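Local atomic coordinates of acyl-homoserine-lactone synthase (Mesorhizobium sp. ORS 3359, PDB entry 6WNS), a protein that probably catalyses the synthesis of an acyl-homoserine lactone quorum-sensing signal from an acyl-coenzyme A donor. Residues G128-A133 and E187-A192; F148-L153 and D173-L178; I29-R34 and N44-A49. All blocks are in the same frame, centred on the assembly; numbering follows the deposited sequence.

How the contacts relate
The three contacts use different helices and strands and do not touch one another. Contact 2 is buried and purely apolar, a proline of helix 149-155 set over strand 174-180. Helix 183-192 follows that strand in the chain and enters contact 1, about 17 Å away between centres, where two helices meet through a partly exposed salt bridge beside a buried leucine-threonine pair. Contact 3 is also buried, but it joins the C-terminal part of helix 16-31 to a loop and brings a glutamate inside, where arginines outside its segments meet its charge. Contacts 1 and 3 lie on opposite sides of the chain's centre, with centres about 28 Å apart.

Contact 1 (G128-A133 and E187-A192)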
ATOM      1  N   GLY A 128       4.841   4.027   7.956  1.00 74.72           N
ATOM      2  CA  GLY A 128       5.610   4.765   6.938  1.00 73.90           C
ATOM      3  C   GLY A 128       4.683   5.260   5.853  1.00 70.24           C
ATOM      4  O   GLY A 128       4.924   6.362   5.282  1.00 69.81           O
ATOM      5  N   LEU A 129       3.646   4.456   5.599  1.00 70.00           N
ATOM      6  CA  LEU A 129       2.555   4.769   4.642  1.00 67.42           C
ATOM      7  C   LEU A 129       1.864   6.042   5.146  1.00 71.20           C
ATOM      8  O   LEU A 129       1.754   6.964   4.347  1.00 66.07           O
ATOM      9  CB  LEU A 129       1.559   3.615   4.525  1.00 64.42           C
ATOM     10  CG  LEU A 129       0.471   3.833   3.469  1.00 65.16           C
ATOM     11  CD1 LEU A 129       1.046   3.734   2.039  1.00 63.56           C
ATOM     12  CD2 LEU A 129      -0.700   2.870   3.661  1.00 65.57           C
ATOM     13  N   LEU A 130       1.437   6.082   6.412  1.00 75.30           N
ATOM     14  CA  LEU A 130       0.687   7.250   6.966  1.00 79.01           C
ATOM     15  C   LEU A 130       1.589   8.476   6.970  1.00 82.10           C
ATOM     16  O   LEU A 130       1.115   9.569   6.619  1.00 85.43           O
ATOM     17  CB  LEU A 130       0.224   6.973   8.389  1.00 81.33           C
ATOM     18  CG  LEU A 130      -0.766   5.830   8.526  1.00 81.32           C
ATOM     19  CD1 LEU A 130      -1.072   5.573   9.989  1.00 83.77           C
ATOM     20  CD2 LEU A 130      -2.024   6.128   7.730  1.00 79.97           C
ATOM     21  N   GLU A 131       2.849   8.284   7.343  1.00 83.75           N
ATOM     22  CA  GLU A 131       3.830   9.389   7.434  1.00 87.94           C
ATOM     23  C   GLU A 131       4.101   9.954   6.035  1.00 82.18           C
ATOM     24  O   GLU A 131       4.209  11.182   5.876  1.00 78.91           O
ATOM     25  CB  GLU A 131       5.086   8.907   8.157  1.00 90.80           C
ATOM     26  CG  GLU A 131       4.886   8.879   9.655  1.00 91.93           C
ATOM     27  CD  GLU A 131       6.176   8.625  10.464  1.00 98.55           C
ATOM     28  OE1 GLU A 131       6.134   7.803  11.362  1.00103.28           O
ATOM     29  OE2 GLU A 131       7.195   9.314  10.232  1.00104.75           O
ATOM     30  N   THR A 132       4.254   9.104   5.039  1.00 75.34           N
ATOM     31  CA  THR A 132       4.488   9.558   3.650  1.00 72.88           C
ATOM     32  C   THR A 132       3.246  10.300   3.173  1.00 70.95           C
ATOM     33  O   THR A 132       3.428  11.450   2.590  1.00 76.07           O
ATOM     34  CB  THR A 132       4.881   8.385   2.774  1.00 69.22           C
ATOM     35  OG1 THR A 132       5.965   7.755   3.463  1.00 70.60           O
ATOM     36  CG2 THR A 132       5.252   8.807   1.370  1.00 70.46           C
ATOM     37  N   ALA A 133       2.034   9.756   3.501  1.00 68.28           N
ATOM     38  CA  ALA A 133       0.803  10.399   2.990  1.00 72.99           C
ATOM     39  C   ALA A 133       0.666  11.789   3.654  1.00 77.92           C
ATOM     40  O   ALA A 133       0.307  12.762   2.942  1.00 81.43           O
ATOM     41  CB  ALA A 133      -0.390   9.516   3.245  1.00 71.25           C
ATOM     42  N   GLU A 187       0.624   7.920  15.765  1.00103.09           N
ATOM     43  CA  GLU A 187       1.211   7.753  17.115  1.00109.73           C
ATOM     44  C   GLU A 187       0.943   6.338  17.659  1.00109.09           C
ATOM     45  O   GLU A 187       1.946   5.630  18.123  1.00114.38           O
ATOM     46  CB  GLU A 187       0.641   8.804  18.074  1.00118.21           C
ATOM     47  CG  GLU A 187       1.640   9.884  18.362  1.00122.89           C
ATOM     48  CD  GLU A 187       3.003   9.281  18.603  1.00123.28           C
ATOM     49  OE1 GLU A 187       3.926   9.542  17.652  1.00122.86           O
ATOM     50  OE2 GLU A 187       3.115   8.501  19.708  1.00126.75           O
ATOM     51  N   GLN A 188      -0.341   5.950  17.638  1.00106.90           N
ATOM     52  CA  GLN A 188      -0.841   4.677  18.229  1.00111.55           C
ATOM     53  C   GLN A 188      -0.131   3.514  17.493  1.00104.85           C
ATOM     54  O   GLN A 188       0.232   2.491  18.137  1.00106.50           O
ATOM     55  CB  GLN A 188      -2.376   4.625  18.114  1.00115.21           C
ATOM     56  CG  GLN A 188      -3.133   4.519  19.443  1.00124.30           C
ATOM     57  CD  GLN A 188      -2.697   3.384  20.341  1.00128.58           C
ATOM     58  OE1 GLN A 188      -1.770   3.607  21.254  1.00138.40           O
ATOM     59  NE2 GLN A 188      -3.424   2.196  20.186  1.00123.83           N
ATOM     60  N   THR A 189       0.152   3.699  16.213  1.00 97.12           N
ATOM     61  CA  THR A 189       0.743   2.629  15.351  1.00 94.44           C
ATOM     62  C   THR A 189       2.166   2.329  15.870  1.00 97.59           C
ATOM     63  O   THR A 189       2.476   1.106  16.265  1.00100.49           O
ATOM     64  CB  THR A 189       0.738   3.007  13.860  1.00 89.36           C
ATOM     65  OG1 THR A 189      -0.651   3.121  13.334  1.00 87.62           O
ATOM     66  CG2 THR A 189       1.491   1.982  13.020  1.00 82.55           C
ATOM     67  N   ARG A 190       3.019   3.391  15.839  1.00101.40           N
ATOM     68  CA  ARG A 190       4.348   3.398  16.520  1.00104.25           C
ATOM     69  C   ARG A 190       4.291   2.716  17.909  1.00107.86           C
ATOM     70  O   ARG A 190       5.351   2.015  18.262  1.00111.00           O
ATOM     71  CB  ARG A 190       4.907   4.814  16.704  1.00106.64           C
ATOM     72  CG  ARG A 190       5.718   5.307  15.513  1.00101.62           C
ATOM     73  CD  ARG A 190       6.524   6.565  15.826  1.00102.18           C
ATOM     74  NE  ARG A 190       6.990   7.181  14.590  1.00 99.08           N
ATOM     75  CZ  ARG A 190       8.256   7.498  14.302  1.00 98.67           C
ATOM     76  NH1 ARG A 190       9.260   7.336  15.197  1.00100.50           N
ATOM     77  NH2 ARG A 190       8.521   7.990  13.100  1.00 96.38           N
ATOM     78  N   ARG A 191       3.173   2.987  18.683  1.00109.11           N
ATOM     79  CA  ARG A 191       3.050   2.497  20.081  1.00115.00           C
ATOM     80  C   ARG A 191       2.762   1.004  20.043  1.00112.58           C
ATOM     81  O   ARG A 191       3.395   0.210  20.868  1.00114.40           O
ATOM     82  CB  ARG A 191       1.906   3.123  20.883  1.00120.83           C
ATOM     83  CG  ARG A 191       1.757   2.496  22.262  1.00125.88           C
ATOM     84  CD  ARG A 191       1.652   3.523  23.365  1.00136.28           C
ATOM     85  NE  ARG A 191       2.687   4.551  23.264  1.00139.26           N
ATOM     86  CZ  ARG A 191       3.803   4.610  23.994  1.00143.10           C
ATOM     87  NH1 ARG A 191       4.082   3.677  24.892  1.00144.67           N
ATOM     88  NH2 ARG A 191       4.644   5.614  23.807  1.00145.50           N
ATOM     89  N   ALA A 192       1.862   0.632  19.069  1.00108.94           N
ATOM     90  CA  ALA A 192       1.463  -0.785  18.936  1.00104.16           C
ATOM     91  C   ALA A 192       2.726  -1.610  18.630  1.00102.24           C
ATOM     92  O   ALA A 192       2.891  -2.762  19.257  1.00106.38           O
ATOM     93  CB  ALA A 192       0.398  -0.914  17.893  1.00 99.86           C
TER
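E131 OE1 is gripped twice by the guanidinium of R190: NH2 gives a fairly straight bond of 3.0 Å (N-H...O angle 162°), and NE adds a weak one of 3.4 Å to the same oxygen. NH2 also reaches E131 OE2 weakly. OE1 receives NH2 on its syn lone pair, almost in the guanidinium plane, and the two flat groups lie 24° apart, so the carboxylate meets the edge of the guanidinium nearly coplanar. Both chains stretch to get there. E131 CG lies beside the backbone N (chi1 -79°) with an extended chain beyond it, while R190 runs extended from CG to NE and crosses the glutamate at about a right angle. R190 NH1 turns to G197 O, which ties the C-terminal tail to this bridge. An alanine in place of E131 would remove the carboxylate and would probably leave NE and NH2 of R190 without their mate across the helices. Deeper in, L130 CD1 approaches T189 OG1 at 4.2 Å; that hydroxyl is held by A185 O and W158 NE1. L130 also packs on A185 and I186 of helix 183-192, and E131 on I186. The arrangement is an interhelical salt bridge beside a buried leucine-threonine contact, joining helix 121-135 to helix 183-192 in the acetyltransferase-like alpha/beta fold.

Contact 2 (F148-L153 and D173-L178)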
ATOM      1  N   PHE A 148     -10.786  -8.986   6.886  1.00 68.69           N
ATOM      2  CA  PHE A 148     -10.255  -9.025   8.286  1.00 71.50           C
ATOM      3  C   PHE A 148      -9.477  -7.738   8.617  1.00 72.97           C
ATOM      4  O   PHE A 148      -9.122  -7.544   9.785  1.00 72.64           O
ATOM      5  CB  PHE A 148      -9.392 -10.265   8.562  1.00 70.68           C
ATOM      6  CG  PHE A 148      -8.133 -10.395   7.732  1.00 70.82           C
ATOM      7  CD1 PHE A 148      -6.983  -9.692   8.058  1.00 72.68           C
ATOM      8  CD2 PHE A 148      -8.091 -11.225   6.626  1.00 69.29           C
ATOM      9  CE1 PHE A 148      -5.832  -9.798   7.298  1.00 71.54           C
ATOM     10  CE2 PHE A 148      -6.931 -11.354   5.890  1.00 67.19           C
ATOM     11  CZ  PHE A 148      -5.808 -10.617   6.212  1.00 66.79           C
ATOM     12  N   TRP A 149      -9.153  -6.892   7.640  1.00 70.14           N
ATOM     13  CA  TRP A 149      -8.207  -5.747   7.840  1.00 68.75           C
ATOM     14  C   TRP A 149      -8.788  -4.675   8.748  1.00 74.98           C
ATOM     15  O   TRP A 149      -8.032  -4.097   9.534  1.00 73.55           O
ATOM     16  CB  TRP A 149      -7.749  -5.115   6.519  1.00 69.13           C
ATOM     17  CG  TRP A 149      -6.532  -5.813   6.012  1.00 73.31           C
ATOM     18  CD1 TRP A 149      -6.467  -6.732   5.004  1.00 72.61           C
ATOM     19  CD2 TRP A 149      -5.220  -5.758   6.602  1.00 79.44           C
ATOM     20  NE1 TRP A 149      -5.205  -7.250   4.928  1.00 69.06           N
ATOM     21  CE2 TRP A 149      -4.402  -6.646   5.857  1.00 77.21           C
ATOM     22  CE3 TRP A 149      -4.663  -5.066   7.691  1.00 84.54           C
ATOM     23  CZ2 TRP A 149      -3.054  -6.855   6.169  1.00 76.94           C
ATOM     24  CZ3 TRP A 149      -3.330  -5.257   7.989  1.00 84.86           C
ATOM     25  CH2 TRP A 149      -2.536  -6.135   7.226  1.00 85.92           C
ATOM     26  N   PRO A 150     -10.072  -4.289   8.575  1.00 75.62           N
ATOM     27  CA  PRO A 150     -10.634  -3.166   9.325  1.00 80.67           C
ATOM     28  C   PRO A 150     -10.500  -3.382  10.844  1.00 84.40           C
ATOM     29  O   PRO A 150     -10.065  -2.490  11.491  1.00 85.95           O
ATOM     30  CB  PRO A 150     -12.097  -3.106   8.865  1.00 82.63           C
ATOM     31  CG  PRO A 150     -12.058  -3.734   7.494  1.00 77.17           C
ATOM     32  CD  PRO A 150     -11.010  -4.826   7.579  1.00 72.80           C
ATOM     33  N   LYS A 151     -10.738  -4.585  11.351  1.00 84.93           N
ATOM     34  CA  LYS A 151     -10.554  -4.846  12.803  1.00 94.01           C
ATOM     35  C   LYS A 151      -9.099  -4.570  13.181  1.00 91.04           C
ATOM     36  O   LYS A 151      -8.869  -3.824  14.152  1.00 86.77           O
ATOM     37  CB  LYS A 151     -11.007  -6.258  13.182  1.00100.50           C
ATOM     38  CG  LYS A 151     -12.509  -6.362  13.412  1.00109.37           C
ATOM     39  CD  LYS A 151     -13.298  -5.290  12.629  1.00113.53           C
ATOM     40  CE  LYS A 151     -14.431  -5.836  11.780  1.00114.89           C
ATOM     41  NZ  LYS A 151     -14.696  -4.967  10.606  1.00111.97           N
ATOM     42  N   ARG A 152      -8.147  -5.147  12.457  1.00 85.94           N
ATOM     43  CA  ARG A 152      -6.715  -5.010  12.802  1.00 85.38           C
ATOM     44  C   ARG A 152      -6.331  -3.530  12.773  1.00 84.67           C
ATOM     45  O   ARG A 152      -5.504  -3.100  13.664  1.00 89.22           O
ATOM     46  CB  ARG A 152      -5.879  -5.795  11.799  1.00 84.06           C
ATOM     47  CG  ARG A 152      -5.934  -7.285  12.069  1.00 90.19           C
ATOM     48  CD  ARG A 152      -5.062  -8.126  11.146  1.00 90.52           C
ATOM     49  NE  ARG A 152      -4.327  -9.015  12.036  1.00 96.91           N
ATOM     50  CZ  ARG A 152      -3.016  -8.963  12.227  1.00105.75           C
ATOM     51  NH1 ARG A 152      -2.267  -8.133  11.511  1.00111.59           N
ATOM     52  NH2 ARG A 152      -2.451  -9.782  13.097  1.00107.84           N
ATOM     53  N   LEU A 153      -6.838  -2.793  11.758  1.00 81.18           N
ATOM     54  CA  LEU A 153      -6.378  -1.395  11.554  1.00 81.73           C
ATOM     55  C   LEU A 153      -7.046  -0.499  12.601  1.00 85.27           C
ATOM     56  O   LEU A 153      -6.345   0.413  13.129  1.00 84.86           O
ATOM     57  CB  LEU A 153      -6.677  -0.892  10.141  1.00 80.32           C
ATOM     58  CG  LEU A 153      -5.830  -1.475   8.995  1.00 73.40           C
ATOM     59  CD1 LEU A 153      -6.286  -0.889   7.686  1.00 70.85           C
ATOM     60  CD2 LEU A 153      -4.334  -1.236   9.154  1.00 70.27           C
ATOM     61  N   ASP A 173     -12.762 -12.994   1.030  1.00 59.72           N
ATOM     62  CA  ASP A 173     -13.743 -11.879   1.013  1.00 64.76           C
ATOM     63  C   ASP A 173     -13.003 -10.527   1.044  1.00 63.71           C
ATOM     64  O   ASP A 173     -12.039 -10.335   1.823  1.00 61.99           O
ATOM     65  CB  ASP A 173     -14.750 -11.997   2.158  1.00 68.21           C
ATOM     66  CG  ASP A 173     -15.521 -13.296   2.173  1.00 72.50           C
ATOM     67  OD1 ASP A 173     -15.532 -14.005   1.136  1.00 74.97           O
ATOM     68  OD2 ASP A 173     -16.036 -13.636   3.236  1.00 76.33           O
ATOM     69  N   ILE A 174     -13.502  -9.564   0.279  1.00 63.59           N
ATOM     70  CA  ILE A 174     -12.856  -8.249   0.179  1.00 58.91           C
ATOM     71  C   ILE A 174     -13.890  -7.156   0.412  1.00 63.61           C
ATOM     72  O   ILE A 174     -15.116  -7.446   0.389  1.00 63.77           O
ATOM     73  CB  ILE A 174     -12.146  -8.100  -1.173  1.00 55.16           C
ATOM     74  CG1 ILE A 174     -13.095  -8.178  -2.372  1.00 56.39           C
ATOM     75  CG2 ILE A 174     -11.034  -9.156  -1.270  1.00 55.95           C
ATOM     76  CD1 ILE A 174     -12.450  -7.692  -3.704  1.00 57.35           C
ATOM     77  N   ILE A 175     -13.370  -5.961   0.649  1.00 60.17           N
ATOM     78  CA  ILE A 175     -14.194  -4.772   1.025  1.00 62.67           C
ATOM     79  C   ILE A 175     -13.384  -3.512   0.700  1.00 63.42           C
ATOM     80  O   ILE A 175     -12.126  -3.565   0.613  1.00 63.74           O
ATOM     81  CB  ILE A 175     -14.665  -4.863   2.484  1.00 67.92           C
ATOM     82  CG1 ILE A 175     -15.771  -3.833   2.801  1.00 68.12           C
ATOM     83  CG2 ILE A 175     -13.489  -4.781   3.460  1.00 68.84           C
ATOM     84  CD1 ILE A 175     -16.769  -4.309   3.829  1.00 75.14           C
ATOM     85  N   ALA A 176     -14.082  -2.436   0.356  1.00 65.28           N
ATOM     86  CA  ALA A 176     -13.508  -1.099   0.143  1.00 60.42           C
ATOM     87  C   ALA A 176     -13.599  -0.246   1.415  1.00 68.75           C
ATOM     88  O   ALA A 176     -14.702  -0.183   2.079  1.00 69.56           O
ATOM     89  CB  ALA A 176     -14.214  -0.489  -1.028  1.00 61.74           C
ATOM     90  N   LEU A 177     -12.499   0.436   1.744  1.00 68.70           N
ATOM     91  CA  LEU A 177     -12.359   1.315   2.940  1.00 68.65           C
ATOM     92  C   LEU A 177     -11.873   2.707   2.528  1.00 70.05           C
ATOM     93  O   LEU A 177     -11.090   2.809   1.542  1.00 64.54           O
ATOM     94  CB  LEU A 177     -11.266   0.687   3.796  1.00 70.38           C
ATOM     95  CG  LEU A 177     -11.644  -0.356   4.832  1.00 74.47           C
ATOM     96  CD1 LEU A 177     -12.961  -1.071   4.586  1.00 75.72           C
ATOM     97  CD2 LEU A 177     -10.488  -1.280   4.976  1.00 68.57           C
ATOM     98  N   LEU A 178     -12.240   3.748   3.290  1.00 73.77           N
ATOM     99  CA  LEU A 178     -11.613   5.105   3.210  1.00 70.84           C
ATOM    100  C   LEU A 178     -10.940   5.451   4.550  1.00 73.06           C
ATOM    101  O   LEU A 178     -11.642   5.459   5.572  1.00 79.46           O
ATOM    102  CB  LEU A 178     -12.676   6.129   2.827  1.00 73.87           C
ATOM    103  CG  LEU A 178     -12.104   7.533   2.618  1.00 75.60           C
ATOM    104  CD1 LEU A 178     -11.130   7.493   1.444  1.00 70.34           C
ATOM    105  CD2 LEU A 178     -13.194   8.588   2.409  1.00 78.54           C
TER
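P150 lies over I175 and L177, where helix 149-155 packs against the sheet as the helix of a beta-alpha-beta crossover: it links strand 140-146 to the parallel strand 160-162, and the antiparallel strand 174-180 is inserted between those two. Such a mixed sheet with helices against it fits the acetyltransferase-like fold of the autoinducer synthases.

Apolar contacts carry the whole junction. P150 CG faces the fork of L177, 3.9 Å from CD2 and 4.0 Å from CD1, so both methyls share it almost equally. The leucine presents this fork because its CG lies anti to the carbonyl carbon, beside the backbone N (chi1 -89°). The two side chains cross at about a right angle. I175, two residues earlier on the strand, reaches the same proline corner with CG2, 4.4 Å from P150 CG. Around this core E162 touches P150, I175 and L177, and L153 of the next helical turn packs on L160.

Backbone hydrogen bonds hold the strand in the sheet. I175 pairs with C145 and L177 with V143 of strand 140-146, while A176 pairs with L163 on the other side. In the helix, L153 N bonds to W149 O at 2.8 Å.

An aromatic pair lies beside this junction, F148 against W149. The indole of W149 leads away from the strand, and F148 CE1 sits 3.6 Å above its plane, nearer the ring's edge than its middle.

Contact 3 (I29-R34 and N44-A49); sequences IYVKQR and NIEIDA
V31 and E46 bring their CA atoms within 6.7 Å, where the C-terminal part of helix 16-31, which includes a pi-helical turn, passes a loop that runs on toward strand 56-60. E46 carries the loop's side of the contact. Its CG stands anti to the backbone N (chi1 -174°), and the chain then bends at chi2, -79°, which lays the methylene part against the helix and swings the carboxylate along Y30. V31 CG2 rests on that aliphatic part, 3.7 Å from E46 CG and 3.8 Å from E46 CB. Y30 meets it through CB, 4.0 Å from E46 CG, and through the ring, where CD1 is 3.8 Å from E46 OE1. The oxygen approaches the ring obliquely, the ring and carboxylate planes standing 52° apart.

The helix closes here in a Schellman motif: R34, with positive phi, is the C-prime residue, R34 N bonds to V31 O and R35 N to Y30 O, and V31 to R34 form a type I beta turn.

The charge of the buried glutamate is met from outside the two segments. E46 OE1 forms salt bridges with R105 NH1 and R26 NE, and R105 also makes a cation-pi contact with Y30, so one arginine serves both the carboxylate and the ring beside it. D48, farther along the loop, engages R72 and R105, extending a cluster of arginines and acids, consistent with the charged cluster of LuxI-type synthases. Within the helix segment, I29 CG2 lies 3.4 Å above the centre of the Y30 ring.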
ATOM      1  N   ILE A  29       6.161 -12.732  -5.318  1.00 46.68           N
ATOM      2  CA  ILE A  29       5.011 -12.648  -4.394  1.00 50.62           C
ATOM      3  C   ILE A  29       3.729 -12.947  -5.142  1.00 54.60           C
ATOM      4  O   ILE A  29       2.907 -13.732  -4.627  1.00 54.53           O
ATOM      5  CB  ILE A  29       4.929 -11.257  -3.771  1.00 55.78           C
ATOM      6  CG1 ILE A  29       6.024 -11.032  -2.742  1.00 59.40           C
ATOM      7  CG2 ILE A  29       3.538 -10.978  -3.190  1.00 62.35           C
ATOM      8  CD1 ILE A  29       6.077  -9.585  -2.309  1.00 64.25           C
ATOM      9  N   TYR A  30       3.508 -12.275  -6.270  1.00 50.56           N
ATOM     10  CA  TYR A  30       2.172 -12.225  -6.902  1.00 48.23           C
ATOM     11  C   TYR A  30       2.065 -13.290  -7.973  1.00 49.95           C
ATOM     12  O   TYR A  30       0.916 -13.793  -8.156  1.00 52.57           O
ATOM     13  CB  TYR A  30       1.844 -10.830  -7.465  1.00 47.45           C
ATOM     14  CG  TYR A  30       1.728  -9.808  -6.381  1.00 46.85           C
ATOM     15  CD1 TYR A  30       2.800  -9.006  -6.039  1.00 46.97           C
ATOM     16  CD2 TYR A  30       0.567  -9.705  -5.618  1.00 50.91           C
ATOM     17  CE1 TYR A  30       2.701  -8.084  -5.011  1.00 48.69           C
ATOM     18  CE2 TYR A  30       0.465  -8.807  -4.558  1.00 51.90           C
ATOM     19  CZ  TYR A  30       1.549  -8.015  -4.243  1.00 50.62           C
ATOM     20  OH  TYR A  30       1.449  -7.126  -3.223  1.00 51.70           O
ATOM     21  N   VAL A  31       3.114 -13.485  -8.795  1.00 46.77           N
ATOM     22  CA  VAL A  31       2.990 -14.434  -9.936  1.00 47.73           C
ATOM     23  C   VAL A  31       3.271 -15.842  -9.393  1.00 57.08           C
ATOM     24  O   VAL A  31       2.434 -16.738  -9.741  1.00 53.34           O
ATOM     25  CB  VAL A  31       3.866 -14.050 -11.142  1.00 51.30           C
ATOM     26  CG1 VAL A  31       3.966 -15.147 -12.187  1.00 50.95           C
ATOM     27  CG2 VAL A  31       3.287 -12.755 -11.764  1.00 49.53           C
ATOM     28  N   LYS A  32       4.350 -16.011  -8.592  1.00 50.76           N
ATOM     29  CA  LYS A  32       4.909 -17.339  -8.231  1.00 61.05           C
ATOM     30  C   LYS A  32       3.932 -17.969  -7.233  1.00 65.02           C
ATOM     31  O   LYS A  32       3.766 -19.197  -7.244  1.00 64.90           O
ATOM     32  CB  LYS A  32       6.375 -17.190  -7.783  1.00 67.26           C
ATOM     33  CG  LYS A  32       7.304 -18.351  -8.072  1.00 83.32           C
ATOM     34  CD  LYS A  32       8.713 -18.186  -7.506  1.00 91.26           C
ATOM     35  CE  LYS A  32       8.835 -18.636  -6.060  1.00 94.02           C
ATOM     36  NZ  LYS A  32       9.516 -17.607  -5.231  1.00 93.03           N
ATOM     37  N   GLN A  33       3.155 -17.205  -6.494  1.00 66.09           N
ATOM     38  CA  GLN A  33       2.117 -17.876  -5.653  1.00 75.42           C
ATOM     39  C   GLN A  33       0.683 -17.659  -6.182  1.00 75.01           C
ATOM     40  O   GLN A  33      -0.285 -18.002  -5.449  1.00 77.82           O
ATOM     41  CB  GLN A  33       2.368 -17.498  -4.205  1.00 74.48           C
ATOM     42  CG  GLN A  33       1.799 -16.173  -3.825  1.00 77.47           C
ATOM     43  CD  GLN A  33       2.589 -15.667  -2.645  1.00 85.30           C
ATOM     44  OE1 GLN A  33       2.115 -14.849  -1.862  1.00 80.35           O
ATOM     45  NE2 GLN A  33       3.808 -16.168  -2.506  1.00 88.90           N
ATOM     46  N   ARG A  34       0.565 -17.261  -7.455  1.00 73.99           N
ATOM     47  CA  ARG A  34      -0.650 -17.318  -8.311  1.00 71.88           C
ATOM     48  C   ARG A  34      -1.805 -16.627  -7.594  1.00 73.74           C
ATOM     49  O   ARG A  34      -2.907 -17.203  -7.478  1.00 66.67           O
ATOM     50  CB  ARG A  34      -0.939 -18.763  -8.713  1.00 85.02           C
ATOM     51  CG  ARG A  34       0.114 -19.311  -9.665  1.00 86.09           C
ATOM     52  CD  ARG A  34      -0.397 -20.505 -10.413  1.00 92.42           C
ATOM     53  NE  ARG A  34      -0.874 -21.540  -9.509  1.00 96.61           N
ATOM     54  CZ  ARG A  34      -0.156 -22.585  -9.064  1.00106.94           C
ATOM     55  NH1 ARG A  34       1.119 -22.725  -9.399  1.00103.25           N
ATOM     56  NH2 ARG A  34      -0.719 -23.497  -8.281  1.00109.14           N
ATOM     57  N   ASN A  44      10.761 -12.265 -15.513  1.00 39.28           N
ATOM     58  CA  ASN A  44      10.368 -12.526 -14.112  1.00 43.13           C
ATOM     59  C   ASN A  44      10.127 -11.192 -13.435  1.00 43.41           C
ATOM     60  O   ASN A  44      10.777 -10.884 -12.453  1.00 40.05           O
ATOM     61  CB  ASN A  44      11.384 -13.461 -13.422  1.00 50.34           C
ATOM     62  CG  ASN A  44      11.227 -14.892 -13.863  1.00 54.36           C
ATOM     63  OD1 ASN A  44      10.359 -15.138 -14.697  1.00 49.99           O
ATOM     64  ND2 ASN A  44      12.065 -15.830 -13.361  1.00 52.00           N
ATOM     65  N   ILE A  45       9.091 -10.463 -13.864  1.00 37.73           N
ATOM     66  CA  ILE A  45       8.582  -9.290 -13.137  1.00 36.62           C
ATOM     67  C   ILE A  45       7.049  -9.385 -13.084  1.00 37.97           C
ATOM     68  O   ILE A  45       6.468 -10.159 -13.828  1.00 38.01           O
ATOM     69  CB  ILE A  45       9.004  -7.961 -13.783  1.00 37.92           C
ATOM     70  CG1 ILE A  45       8.417  -7.877 -15.176  1.00 40.69           C
ATOM     71  CG2 ILE A  45      10.508  -7.754 -13.806  1.00 41.25           C
ATOM     72  CD1 ILE A  45       8.398  -6.468 -15.767  1.00 44.70           C
ATOM     73  N   GLU A  46       6.477  -8.678 -12.144  1.00 36.37           N
ATOM     74  CA  GLU A  46       4.994  -8.474 -12.129  1.00 34.08           C
ATOM     75  C   GLU A  46       4.765  -6.958 -12.160  1.00 33.97           C
ATOM     76  O   GLU A  46       5.335  -6.198 -11.353  1.00 37.17           O
ATOM     77  CB  GLU A  46       4.351  -9.238 -11.001  1.00 35.96           C
ATOM     78  CG  GLU A  46       2.813  -9.193 -11.015  1.00 35.33           C
ATOM     79  CD  GLU A  46       2.201  -7.909 -10.461  1.00 40.19           C
ATOM     80  OE1 GLU A  46       2.749  -7.350  -9.491  1.00 41.33           O
ATOM     81  OE2 GLU A  46       1.085  -7.535 -10.980  1.00 40.92           O
ATOM     82  N   ILE A  47       3.846  -6.547 -13.037  1.00 35.04           N
ATOM     83  CA  ILE A  47       3.595  -5.132 -13.307  1.00 35.01           C
ATOM     84  C   ILE A  47       2.167  -5.037 -13.847  1.00 36.56           C
ATOM     85  O   ILE A  47       1.745  -5.890 -14.609  1.00 33.04           O
ATOM     86  CB  ILE A  47       4.705  -4.548 -14.222  1.00 36.18           C
ATOM     87  CG1 ILE A  47       4.595  -3.037 -14.373  1.00 37.24           C
ATOM     88  CG2 ILE A  47       4.668  -5.210 -15.578  1.00 36.45           C
ATOM     89  CD1 ILE A  47       5.793  -2.403 -15.132  1.00 41.93           C
ATOM     90  N   ASP A  48       1.457  -3.989 -13.453  1.00 33.94           N
ATOM     91  CA  ASP A  48       0.050  -3.835 -13.849  1.00 36.48           C
ATOM     92  C   ASP A  48      -0.179  -2.452 -14.453  1.00 38.58           C
ATOM     93  O   ASP A  48       0.768  -1.644 -14.669  1.00 33.54           O
ATOM     94  CB  ASP A  48      -0.883  -4.187 -12.692  1.00 36.63           C
ATOM     95  CG  ASP A  48      -0.984  -3.134 -11.611  1.00 35.18           C
ATOM     96  OD1 ASP A  48      -0.418  -2.034 -11.822  1.00 36.32           O
ATOM     97  OD2 ASP A  48      -1.526  -3.495 -10.532  1.00 37.79           O
ATOM     98  N   ALA A  49      -1.432  -2.186 -14.807  1.00 35.84           N
ATOM     99  CA  ALA A  49      -1.779  -0.941 -15.529  1.00 37.43           C
ATOM    100  C   ALA A  49      -1.475   0.287 -14.678  1.00 37.30           C
ATOM    101  O   ALA A  49      -1.465   1.394 -15.227  1.00 36.72           O
ATOM    102  CB  ALA A  49      -3.248  -1.029 -15.889  1.00 41.60           C
TER